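Local atomic coordinates of germination protein YpeB (Bacillus megaterium QM B1551, PDB entry 5BOI), a protein that takes part in the germination of Bacillus spores and probably acts as an inhibitory protein through its C-terminal PepSY-containing region. Residues A19-I33 and S46-M60. Sequence-based numbering, arbitrary orientation.
Sequences ARSFLNLKGNEQIHI and SLTITDPKTNQETYM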
ATOM      1  N   ALA A  19      -7.900 -12.793 -11.820  1.00 63.64           N
ATOM      2  CA  ALA A  19      -8.595 -11.533 -12.050  1.00 59.35           C
ATOM      3  C   ALA A  19     -10.056 -11.576 -11.592  1.00 63.74           C
ATOM      4  O   ALA A  19     -10.514 -10.691 -10.868  1.00 61.77           O
ATOM      5  CB  ALA A  19      -8.513 -11.157 -13.533  1.00 56.15           C
ATOM      6  N   ARG A  20     -10.783 -12.604 -12.018  1.00 69.31           N
ATOM      7  CA  ARG A  20     -12.197 -12.734 -11.679  1.00 74.45           C
ATOM      8  C   ARG A  20     -12.415 -12.694 -10.165  1.00 69.07           C
ATOM      9  O   ARG A  20     -13.305 -11.997  -9.669  1.00 70.45           O
ATOM     10  CB  ARG A  20     -12.762 -14.031 -12.257  1.00 78.77           C
ATOM     11  CG  ARG A  20     -12.607 -14.158 -13.762  1.00 79.23           C
ATOM     12  CD  ARG A  20     -13.509 -15.255 -14.320  1.00 87.13           C
ATOM     13  NE  ARG A  20     -13.276 -15.475 -15.745  1.00 93.57           N
ATOM     14  CZ  ARG A  20     -13.810 -14.737 -16.714  1.00 98.46           C
ATOM     15  NH1 ARG A  20     -13.538 -15.011 -17.983  1.00100.69           N
ATOM     16  NH2 ARG A  20     -14.611 -13.721 -16.415  1.00 99.72           N
ATOM     17  N   SER A  21     -11.584 -13.437  -9.442  1.00 64.90           N
ATOM     18  CA  SER A  21     -11.660 -13.516  -7.987  1.00 67.01           C
ATOM     19  C   SER A  21     -11.290 -12.203  -7.290  1.00 68.22           C
ATOM     20  O   SER A  21     -12.021 -11.719  -6.423  1.00 65.98           O
ATOM     21  CB  SER A  21     -10.752 -14.639  -7.491  1.00 75.57           C
ATOM     22  OG  SER A  21     -11.120 -15.046  -6.188  1.00 87.10           O
ATOM     23  N   PHE A  22     -10.150 -11.636  -7.677  1.00 63.02           N
ATOM     24  CA  PHE A  22      -9.636 -10.399  -7.088  1.00 62.62           C
ATOM     25  C   PHE A  22     -10.572  -9.206  -7.287  1.00 65.32           C
ATOM     26  O   PHE A  22     -10.716  -8.361  -6.401  1.00 61.48           O
ATOM     27  CB  PHE A  22      -8.267 -10.087  -7.693  1.00 57.55           C
ATOM     28  CG  PHE A  22      -7.458  -9.090  -6.916  1.00 56.28           C
ATOM     29  CD1 PHE A  22      -6.804  -9.461  -5.748  1.00 55.43           C
ATOM     30  CD2 PHE A  22      -7.325  -7.787  -7.369  1.00 49.83           C
ATOM     31  CE1 PHE A  22      -6.041  -8.541  -5.041  1.00 58.61           C
ATOM     32  CE2 PHE A  22      -6.560  -6.863  -6.668  1.00 50.58           C
ATOM     33  CZ  PHE A  22      -5.918  -7.245  -5.500  1.00 53.74           C
ATOM     34  N   LEU A  23     -11.198  -9.144  -8.461  1.00 64.30           N
ATOM     35  CA  LEU A  23     -11.997  -7.990  -8.865  1.00 58.90           C
ATOM     36  C   LEU A  23     -13.483  -8.254  -8.710  1.00 70.01           C
ATOM     37  O   LEU A  23     -14.314  -7.407  -9.049  1.00 61.61           O
ATOM     38  CB  LEU A  23     -11.698  -7.619 -10.317  1.00 57.50           C
ATOM     39  CG  LEU A  23     -10.275  -7.171 -10.638  1.00 58.12           C
ATOM     40  CD1 LEU A  23     -10.108  -7.060 -12.142  1.00 54.09           C
ATOM     41  CD2 LEU A  23      -9.978  -5.852  -9.954  1.00 57.65           C
ATOM     42  N   ASN A  24     -13.808  -9.441  -8.214  1.00 66.94           N
ATOM     43  CA  ASN A  24     -15.189  -9.827  -7.979  1.00 79.73           C
ATOM     44  C   ASN A  24     -16.012  -9.742  -9.263  1.00 77.18           C
ATOM     45  O   ASN A  24     -17.103  -9.179  -9.273  1.00 72.91           O
ATOM     46  CB  ASN A  24     -15.800  -8.944  -6.885  1.00 87.10           C
ATOM     47  CG  ASN A  24     -16.790  -9.688  -6.020  1.00 96.52           C
ATOM     48  OD1 ASN A  24     -16.957 -10.902  -6.144  1.00 98.39           O
ATOM     49  ND2 ASN A  24     -17.448  -8.963  -5.122  1.00 97.91           N
ATOM     50  N   LEU A  25     -15.469 -10.286 -10.349  1.00 77.83           N
ATOM     51  CA  LEU A  25     -16.168 -10.305 -11.630  1.00 82.56           C
ATOM     52  C   LEU A  25     -17.201 -11.432 -11.648  1.00101.55           C
ATOM     53  O   LEU A  25     -16.938 -12.529 -11.155  1.00 97.56           O
ATOM     54  CB  LEU A  25     -15.179 -10.476 -12.782  1.00 72.71           C
ATOM     55  CG  LEU A  25     -13.973  -9.533 -12.828  1.00 71.35           C
ATOM     56  CD1 LEU A  25     -13.058  -9.912 -13.982  1.00 70.12           C
ATOM     57  CD2 LEU A  25     -14.397  -8.073 -12.929  1.00 64.82           C
ATOM     58  N   LYS A  26     -18.370 -11.165 -12.220  1.00124.37           N
ATOM     59  CA  LYS A  26     -19.457 -12.140 -12.215  1.00127.84           C
ATOM     60  C   LYS A  26     -19.467 -13.055 -13.441  1.00128.18           C
ATOM     61  O   LYS A  26     -20.027 -14.154 -13.392  1.00137.95           O
ATOM     62  CB  LYS A  26     -20.804 -11.425 -12.081  1.00126.12           C
ATOM     63  CG  LYS A  26     -20.795 -10.274 -11.080  1.00117.96           C
ATOM     64  CD  LYS A  26     -21.326  -8.983 -11.681  1.00113.13           C
ATOM     65  CE  LYS A  26     -21.769  -8.036 -10.578  1.00109.14           C
ATOM     66  NZ  LYS A  26     -22.721  -7.004 -11.070  1.00108.33           N
ATOM     67  N   GLY A  27     -18.859 -12.614 -14.538  1.00116.29           N
ATOM     68  CA  GLY A  27     -18.666 -13.505 -15.670  1.00109.57           C
ATOM     69  C   GLY A  27     -19.095 -13.029 -17.047  1.00104.41           C
ATOM     70  O   GLY A  27     -18.868 -13.730 -18.032  1.00106.25           O
ATOM     71  N   ASN A  28     -19.714 -11.857 -17.134  1.00102.47           N
ATOM     72  CA  ASN A  28     -20.109 -11.328 -18.438  1.00108.17           C
ATOM     73  C   ASN A  28     -19.017 -10.459 -19.061  1.00104.05           C
ATOM     74  O   ASN A  28     -19.178  -9.943 -20.168  1.00106.77           O
ATOM     75  CB  ASN A  28     -21.422 -10.538 -18.336  1.00115.63           C
ATOM     76  CG  ASN A  28     -21.366  -9.419 -17.303  1.00119.46           C
ATOM     77  OD1 ASN A  28     -20.332  -8.780 -17.105  1.00121.23           O
ATOM     78  ND2 ASN A  28     -22.497  -9.168 -16.651  1.00119.79           N
ATOM     79  N   GLU A  29     -17.907 -10.311 -18.343  1.00 89.91           N
ATOM     80  CA  GLU A  29     -16.813  -9.452 -18.780  1.00 79.39           C
ATOM     81  C   GLU A  29     -15.892 -10.141 -19.779  1.00 85.50           C
ATOM     82  O   GLU A  29     -15.391 -11.235 -19.524  1.00 82.02           O
ATOM     83  CB  GLU A  29     -15.987  -8.979 -17.582  1.00 69.95           C
ATOM     84  CG  GLU A  29     -16.755  -8.171 -16.554  1.00 69.06           C
ATOM     85  CD  GLU A  29     -17.378  -9.037 -15.477  1.00 77.09           C
ATOM     86  OE1 GLU A  29     -17.167 -10.269 -15.507  1.00 83.67           O
ATOM     87  OE2 GLU A  29     -18.069  -8.482 -14.595  1.00 76.79           O
ATOM     88  N   GLN A  30     -15.669  -9.490 -20.915  1.00 98.81           N
ATOM     89  CA  GLN A  30     -14.643  -9.933 -21.846  1.00105.64           C
ATOM     90  C   GLN A  30     -13.281  -9.516 -21.289  1.00101.70           C
ATOM     91  O   GLN A  30     -13.136  -8.414 -20.759  1.00 99.69           O
ATOM     92  CB  GLN A  30     -14.864  -9.342 -23.244  1.00109.50           C
ATOM     93  CG  GLN A  30     -13.609  -9.352 -24.117  1.00110.32           C
ATOM     94  CD  GLN A  30     -13.563  -8.217 -25.125  1.00108.23           C
ATOM     95  OE1 GLN A  30     -14.550  -7.929 -25.806  1.00110.23           O
ATOM     96  NE2 GLN A  30     -12.409  -7.562 -25.222  1.00101.73           N
ATOM     97  N   ILE A  31     -12.288 -10.393 -21.395  1.00 93.03           N
ATOM     98  CA  ILE A  31     -10.947 -10.068 -20.925  1.00 82.52           C
ATOM     99  C   ILE A  31      -9.893 -10.229 -22.024  1.00 86.83           C
ATOM    100  O   ILE A  31      -9.607 -11.340 -22.464  1.00 94.95           O
ATOM    101  CB  ILE A  31     -10.550 -10.941 -19.719  1.00 77.77           C
ATOM    102  CG1 ILE A  31     -11.664 -10.940 -18.666  1.00 73.03           C
ATOM    103  CG2 ILE A  31      -9.215 -10.473 -19.129  1.00 71.87           C
ATOM    104  CD1 ILE A  31     -11.329 -11.717 -17.404  1.00 67.19           C
ATOM    105  N   HIS A  32      -9.333  -9.105 -22.466  1.00 80.34           N
ATOM    106  CA  HIS A  32      -8.240  -9.086 -23.437  1.00 79.61           C
ATOM    107  C   HIS A  32      -6.905  -9.183 -22.701  1.00 81.76           C
ATOM    108  O   HIS A  32      -6.562  -8.305 -21.906  1.00 78.82           O
ATOM    109  CB  HIS A  32      -8.305  -7.811 -24.291  1.00 71.15           C
ATOM    110  CG  HIS A  32      -7.101  -7.588 -25.159  1.00 70.82           C
ATOM    111  ND1 HIS A  32      -6.897  -8.264 -26.341  1.00 73.96           N
ATOM    112  CD2 HIS A  32      -6.048  -6.746 -25.021  1.00 67.46           C
ATOM    113  CE1 HIS A  32      -5.765  -7.856 -26.892  1.00 70.45           C
ATOM    114  NE2 HIS A  32      -5.231  -6.935 -26.109  1.00 67.86           N
ATOM    115  N   ILE A  33      -6.156 -10.251 -22.958  1.00 79.52           N
ATOM    116  CA  ILE A  33      -4.922 -10.495 -22.218  1.00 79.17           C
ATOM    117  C   ILE A  33      -3.691 -10.446 -23.130  1.00 86.07           C
ATOM    118  O   ILE A  33      -3.708 -10.953 -24.252  1.00 78.44           O
ATOM    119  CB  ILE A  33      -4.984 -11.853 -21.471  1.00 73.72           C
ATOM    120  CG1 ILE A  33      -3.666 -12.146 -20.745  1.00 72.20           C
ATOM    121  CG2 ILE A  33      -5.323 -12.978 -22.427  1.00 79.05           C
ATOM    122  CD1 ILE A  33      -3.758 -13.285 -19.751  1.00 68.93           C
ATOM    123  N   SER A  46      -0.632  -8.560 -19.041  1.00 60.56           N
ATOM    124  CA  SER A  46      -1.415  -7.323 -19.027  1.00 62.06           C
ATOM    125  C   SER A  46      -2.839  -7.582 -19.496  1.00 66.05           C
ATOM    126  O   SER A  46      -3.064  -7.941 -20.652  1.00 70.30           O
ATOM    127  CB  SER A  46      -0.767  -6.252 -19.908  1.00 59.95           C
ATOM    128  OG  SER A  46       0.261  -5.568 -19.218  1.00 59.31           O
ATOM    129  N   LEU A  47      -3.798  -7.380 -18.602  1.00 54.86           N
ATOM    130  CA  LEU A  47      -5.193  -7.653 -18.911  1.00 63.05           C
ATOM    131  C   LEU A  47      -5.982  -6.367 -19.088  1.00 63.54           C
ATOM    132  O   LEU A  47      -5.753  -5.383 -18.378  1.00 48.24           O
ATOM    133  CB  LEU A  47      -5.839  -8.503 -17.814  1.00 56.00           C
ATOM    134  CG  LEU A  47      -5.469  -9.984 -17.707  1.00 58.06           C
ATOM    135  CD1 LEU A  47      -3.991 -10.187 -17.410  1.00 55.96           C
ATOM    136  CD2 LEU A  47      -6.307 -10.634 -16.628  1.00 55.90           C
ATOM    137  N   THR A  48      -6.903  -6.384 -20.048  1.00 62.05           N
ATOM    138  CA  THR A  48      -7.857  -5.297 -20.227  1.00 62.80           C
ATOM    139  C   THR A  48      -9.267  -5.867 -20.137  1.00 64.54           C
ATOM    140  O   THR A  48      -9.766  -6.457 -21.092  1.00 69.45           O
ATOM    141  CB  THR A  48      -7.678  -4.571 -21.581  1.00 62.96           C
ATOM    142  OG1 THR A  48      -6.337  -4.078 -21.693  1.00 64.06           O
ATOM    143  CG2 THR A  48      -8.644  -3.402 -21.688  1.00 57.48           C
ATOM    144  N   ILE A  49      -9.894  -5.701 -18.980  1.00 52.97           N
ATOM    145  CA  ILE A  49     -11.225  -6.238 -18.740  1.00 51.66           C
ATOM    146  C   ILE A  49     -12.298  -5.202 -19.076  1.00 60.20           C
ATOM    147  O   ILE A  49     -12.266  -4.079 -18.582  1.00 62.67           O
ATOM    148  CB  ILE A  49     -11.381  -6.688 -17.279  1.00 56.28           C
ATOM    149  CG1 ILE A  49     -10.339  -7.756 -16.944  1.00 61.83           C
ATOM    150  CG2 ILE A  49     -12.783  -7.208 -17.025  1.00 60.21           C
ATOM    151  CD1 ILE A  49      -9.425  -7.377 -15.805  1.00 64.21           C
ATOM    152  N   THR A  50     -13.250  -5.583 -19.920  1.00 63.09           N
ATOM    153  CA  THR A  50     -14.263  -4.642 -20.376  1.00 57.15           C
ATOM    154  C   THR A  50     -15.659  -5.035 -19.894  1.00 57.54           C
ATOM    155  O   THR A  50     -16.100  -6.160 -20.109  1.00 60.00           O
ATOM    156  CB  THR A  50     -14.281  -4.544 -21.918  1.00 69.70           C
ATOM    157  OG1 THR A  50     -14.444  -5.853 -22.476  1.00 79.74           O
ATOM    158  CG2 THR A  50     -12.978  -3.959 -22.433  1.00 63.72           C
ATOM    159  N   ASP A  51     -16.337  -4.111 -19.224  1.00 63.44           N
ATOM    160  CA  ASP A  51     -17.758  -4.263 -18.940  1.00 78.13           C
ATOM    161  C   ASP A  51     -18.485  -4.227 -20.286  1.00 88.97           C
ATOM    162  O   ASP A  51     -18.116  -3.445 -21.161  1.00 88.13           O
ATOM    163  CB  ASP A  51     -18.237  -3.142 -18.003  1.00 80.93           C
ATOM    164  CG  ASP A  51     -19.661  -3.343 -17.493  1.00 87.91           C
ATOM    165  OD1 ASP A  51     -20.414  -4.164 -18.050  1.00 89.42           O
ATOM    166  OD2 ASP A  51     -20.038  -2.652 -16.524  1.00 89.80           O
ATOM    167  N   PRO A  52     -19.474  -5.114 -20.487  1.00 97.50           N
ATOM    168  CA  PRO A  52     -20.329  -4.946 -21.668  1.00107.33           C
ATOM    169  C   PRO A  52     -21.429  -3.896 -21.466  1.00112.50           C
ATOM    170  O   PRO A  52     -21.718  -3.150 -22.402  1.00120.43           O
ATOM    171  CB  PRO A  52     -20.932  -6.340 -21.869  1.00104.89           C
ATOM    172  CG  PRO A  52     -20.868  -6.975 -20.530  1.00100.60           C
ATOM    173  CD  PRO A  52     -19.616  -6.453 -19.892  1.00 98.75           C
ATOM    174  N   LYS A  53     -22.016  -3.843 -20.268  1.00106.69           N
ATOM    175  CA  LYS A  53     -23.119  -2.923 -19.961  1.00105.70           C
ATOM    176  C   LYS A  53     -22.755  -1.471 -20.261  1.00109.18           C
ATOM    177  O   LYS A  53     -23.313  -0.852 -21.168  1.00109.00           O
ATOM    178  CB  LYS A  53     -23.536  -3.071 -18.495  1.00 97.81           C
ATOM    179  CG  LYS A  53     -24.157  -4.421 -18.178  1.00 96.25           C
ATOM    180  CD  LYS A  53     -24.289  -4.659 -16.682  1.00 94.85           C
ATOM    181  CE  LYS A  53     -25.362  -5.699 -16.389  1.00 98.55           C
ATOM    182  NZ  LYS A  53     -25.527  -5.938 -14.928  1.00 96.29           N
ATOM    183  N   THR A  54     -21.834  -0.927 -19.478  1.00107.92           N
ATOM    184  CA  THR A  54     -21.112   0.265 -19.887  1.00103.61           C
ATOM    185  C   THR A  54     -19.868  -0.281 -20.557  1.00 95.65           C
ATOM    186  O   THR A  54     -19.616  -1.467 -20.459  1.00108.85           O
ATOM    187  CB  THR A  54     -20.745   1.168 -18.706  1.00 97.48           C
ATOM    188  OG1 THR A  54     -19.737   0.528 -17.917  1.00 86.63           O
ATOM    189  CG2 THR A  54     -21.965   1.412 -17.839  1.00 98.49           C
ATOM    190  N   ASN A  55     -19.085   0.544 -21.235  1.00 68.15           N
ATOM    191  CA  ASN A  55     -17.822   0.038 -21.766  1.00 71.15           C
ATOM    192  C   ASN A  55     -16.636   0.524 -20.929  1.00 70.70           C
ATOM    193  O   ASN A  55     -15.591   0.910 -21.458  1.00 65.65           O
ATOM    194  CB  ASN A  55     -17.658   0.431 -23.233  1.00 73.04           C
ATOM    195  CG  ASN A  55     -18.431  -0.484 -24.164  1.00 88.70           C
ATOM    196  OD1 ASN A  55     -18.979  -1.505 -23.739  1.00 94.68           O
ATOM    197  ND2 ASN A  55     -18.471  -0.129 -25.446  1.00 96.26           N
ATOM    198  N   GLN A  56     -16.833   0.511 -19.614  1.00 70.57           N
ATOM    199  CA  GLN A  56     -15.774   0.777 -18.650  1.00 65.97           C
ATOM    200  C   GLN A  56     -14.668  -0.270 -18.748  1.00 65.38           C
ATOM    201  O   GLN A  56     -14.939  -1.473 -18.786  1.00 57.76           O
ATOM    202  CB  GLN A  56     -16.339   0.799 -17.223  1.00 69.42           C
ATOM    203  CG  GLN A  56     -17.161   2.031 -16.851  1.00 74.11           C
ATOM    204  CD  GLN A  56     -16.321   3.291 -16.671  1.00 80.50           C
ATOM    205  OE1 GLN A  56     -15.107   3.287 -16.887  1.00 77.76           O
ATOM    206  NE2 GLN A  56     -16.970   4.377 -16.259  1.00 81.98           N
ATOM    207  N   GLU A  57     -13.422   0.187 -18.774  1.00 61.70           N
ATOM    208  CA  GLU A  57     -12.295  -0.725 -18.884  1.00 63.73           C
ATOM    209  C   GLU A  57     -11.462  -0.768 -17.610  1.00 53.02           C
ATOM    210  O   GLU A  57     -11.269   0.247 -16.936  1.00 46.38           O
ATOM    211  CB  GLU A  57     -11.413  -0.341 -20.068  1.00 78.17           C
ATOM    212  CG  GLU A  57     -12.115  -0.414 -21.408  1.00 92.42           C
ATOM    213  CD  GLU A  57     -11.188  -0.095 -22.558  1.00107.18           C
ATOM    214  OE1 GLU A  57     -10.036  -0.577 -22.542  1.00109.72           O
ATOM    215  OE2 GLU A  57     -11.606   0.643 -23.474  1.00115.79           O
ATOM    216  N   THR A  58     -10.980  -1.962 -17.290  1.00 46.37           N
ATOM    217  CA  THR A  58     -10.127  -2.185 -16.131  1.00 44.40           C
ATOM    218  C   THR A  58      -8.836  -2.840 -16.596  1.00 45.10           C
ATOM    219  O   THR A  58      -8.856  -3.766 -17.415  1.00 48.69           O
ATOM    220  CB  THR A  58     -10.816  -3.078 -15.074  1.00 46.31           C
ATOM    221  OG1 THR A  58     -11.941  -2.381 -14.529  1.00 52.16           O
ATOM    222  CG2 THR A  58      -9.842  -3.443 -13.936  1.00 43.56           C
ATOM    223  N   TYR A  59      -7.715  -2.353 -16.077  1.00 44.18           N
ATOM    224  CA  TYR A  59      -6.414  -2.863 -16.464  1.00 44.89           C
ATOM    225  C   TYR A  59      -5.784  -3.564 -15.275  1.00 49.31           C
ATOM    226  O   TYR A  59      -5.743  -3.021 -14.173  1.00 44.36           O
ATOM    227  CB  TYR A  59      -5.516  -1.730 -16.966  1.00 52.35           C
ATOM    228  CG  TYR A  59      -6.195  -0.856 -17.999  1.00 52.46           C
ATOM    229  CD1 TYR A  59      -7.006   0.210 -17.615  1.00 59.48           C
ATOM    230  CD2 TYR A  59      -6.047  -1.109 -19.355  1.00 53.29           C
ATOM    231  CE1 TYR A  59      -7.638   1.009 -18.557  1.00 60.58           C
ATOM    232  CE2 TYR A  59      -6.671  -0.317 -20.301  1.00 51.59           C
ATOM    233  CZ  TYR A  59      -7.466   0.739 -19.897  1.00 58.10           C
ATOM    234  OH  TYR A  59      -8.092   1.528 -20.835  1.00 63.19           O
ATOM    235  N   MET A  60      -5.298  -4.771 -15.500  1.00 45.05           N
ATOM    236  CA  MET A  60      -4.745  -5.550 -14.417  1.00 46.61           C
ATOM    237  C   MET A  60      -3.490  -6.273 -14.846  1.00 55.61           C
ATOM    238  O   MET A  60      -3.448  -6.895 -15.909  1.00 66.88           O
ATOM    239  CB  MET A  60      -5.767  -6.559 -13.902  1.00 42.39           C
ATOM    240  CG  MET A  60      -5.224  -7.376 -12.737  1.00 49.72           C
ATOM    241  SD  MET A  60      -6.509  -8.278 -11.850  1.00 48.13           S
ATOM    242  CE  MET A  60      -5.578  -8.893 -10.443  1.00 55.54           C
TER
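Ile31 and Ile33 pair with Ile49 and Leu47 in an antiparallel sheet whose inner face packs on the end of helix 12-22, the helix-on-antiparallel-sheet arrangement of a PepSY domain. On the backbone, His32 and Thr48 form a hydrogen-bonded pair: Thr48 N meets His32 O at 2.7 Å in the carbonyl plane, while His32 N lies above the carbonyl plane of Thr48 O. Two residues along, at the next hydrogen-bonded pair, Thr50 N gives Gln30 O a nearly straight bond (173°), but the return bond from Gln30 N to Thr50 O is weak.

The apolar layer lies between sheet and helix. Leu47 spreads its two methyls, CD1 against Ile33 CG1 and CD2 between Ala19 CB (3.8 Å) and Ile31 CG2; an alanine here would probably open a gap beneath Ala19 and take from Ile33 its apolar neighbour on this strand, while Ile31 would keep only Ile49 of its two apolar partners there. Leu23 and Ile49 meet tip to tip, CD1 to CD1, at 3.7 Å. Met60, extended with CG anti to the backbone N (chi1 -179°), runs past Leu23 and sets CE obliquely against the Phe22 ring, 3.7 Å from CD2. That ring also makes edge-to-face contacts with Phe95 and Phe149.

On the outer face, Thr50 OG1 adds a weak hydrogen bond of 3.3 Å to Gln30 O.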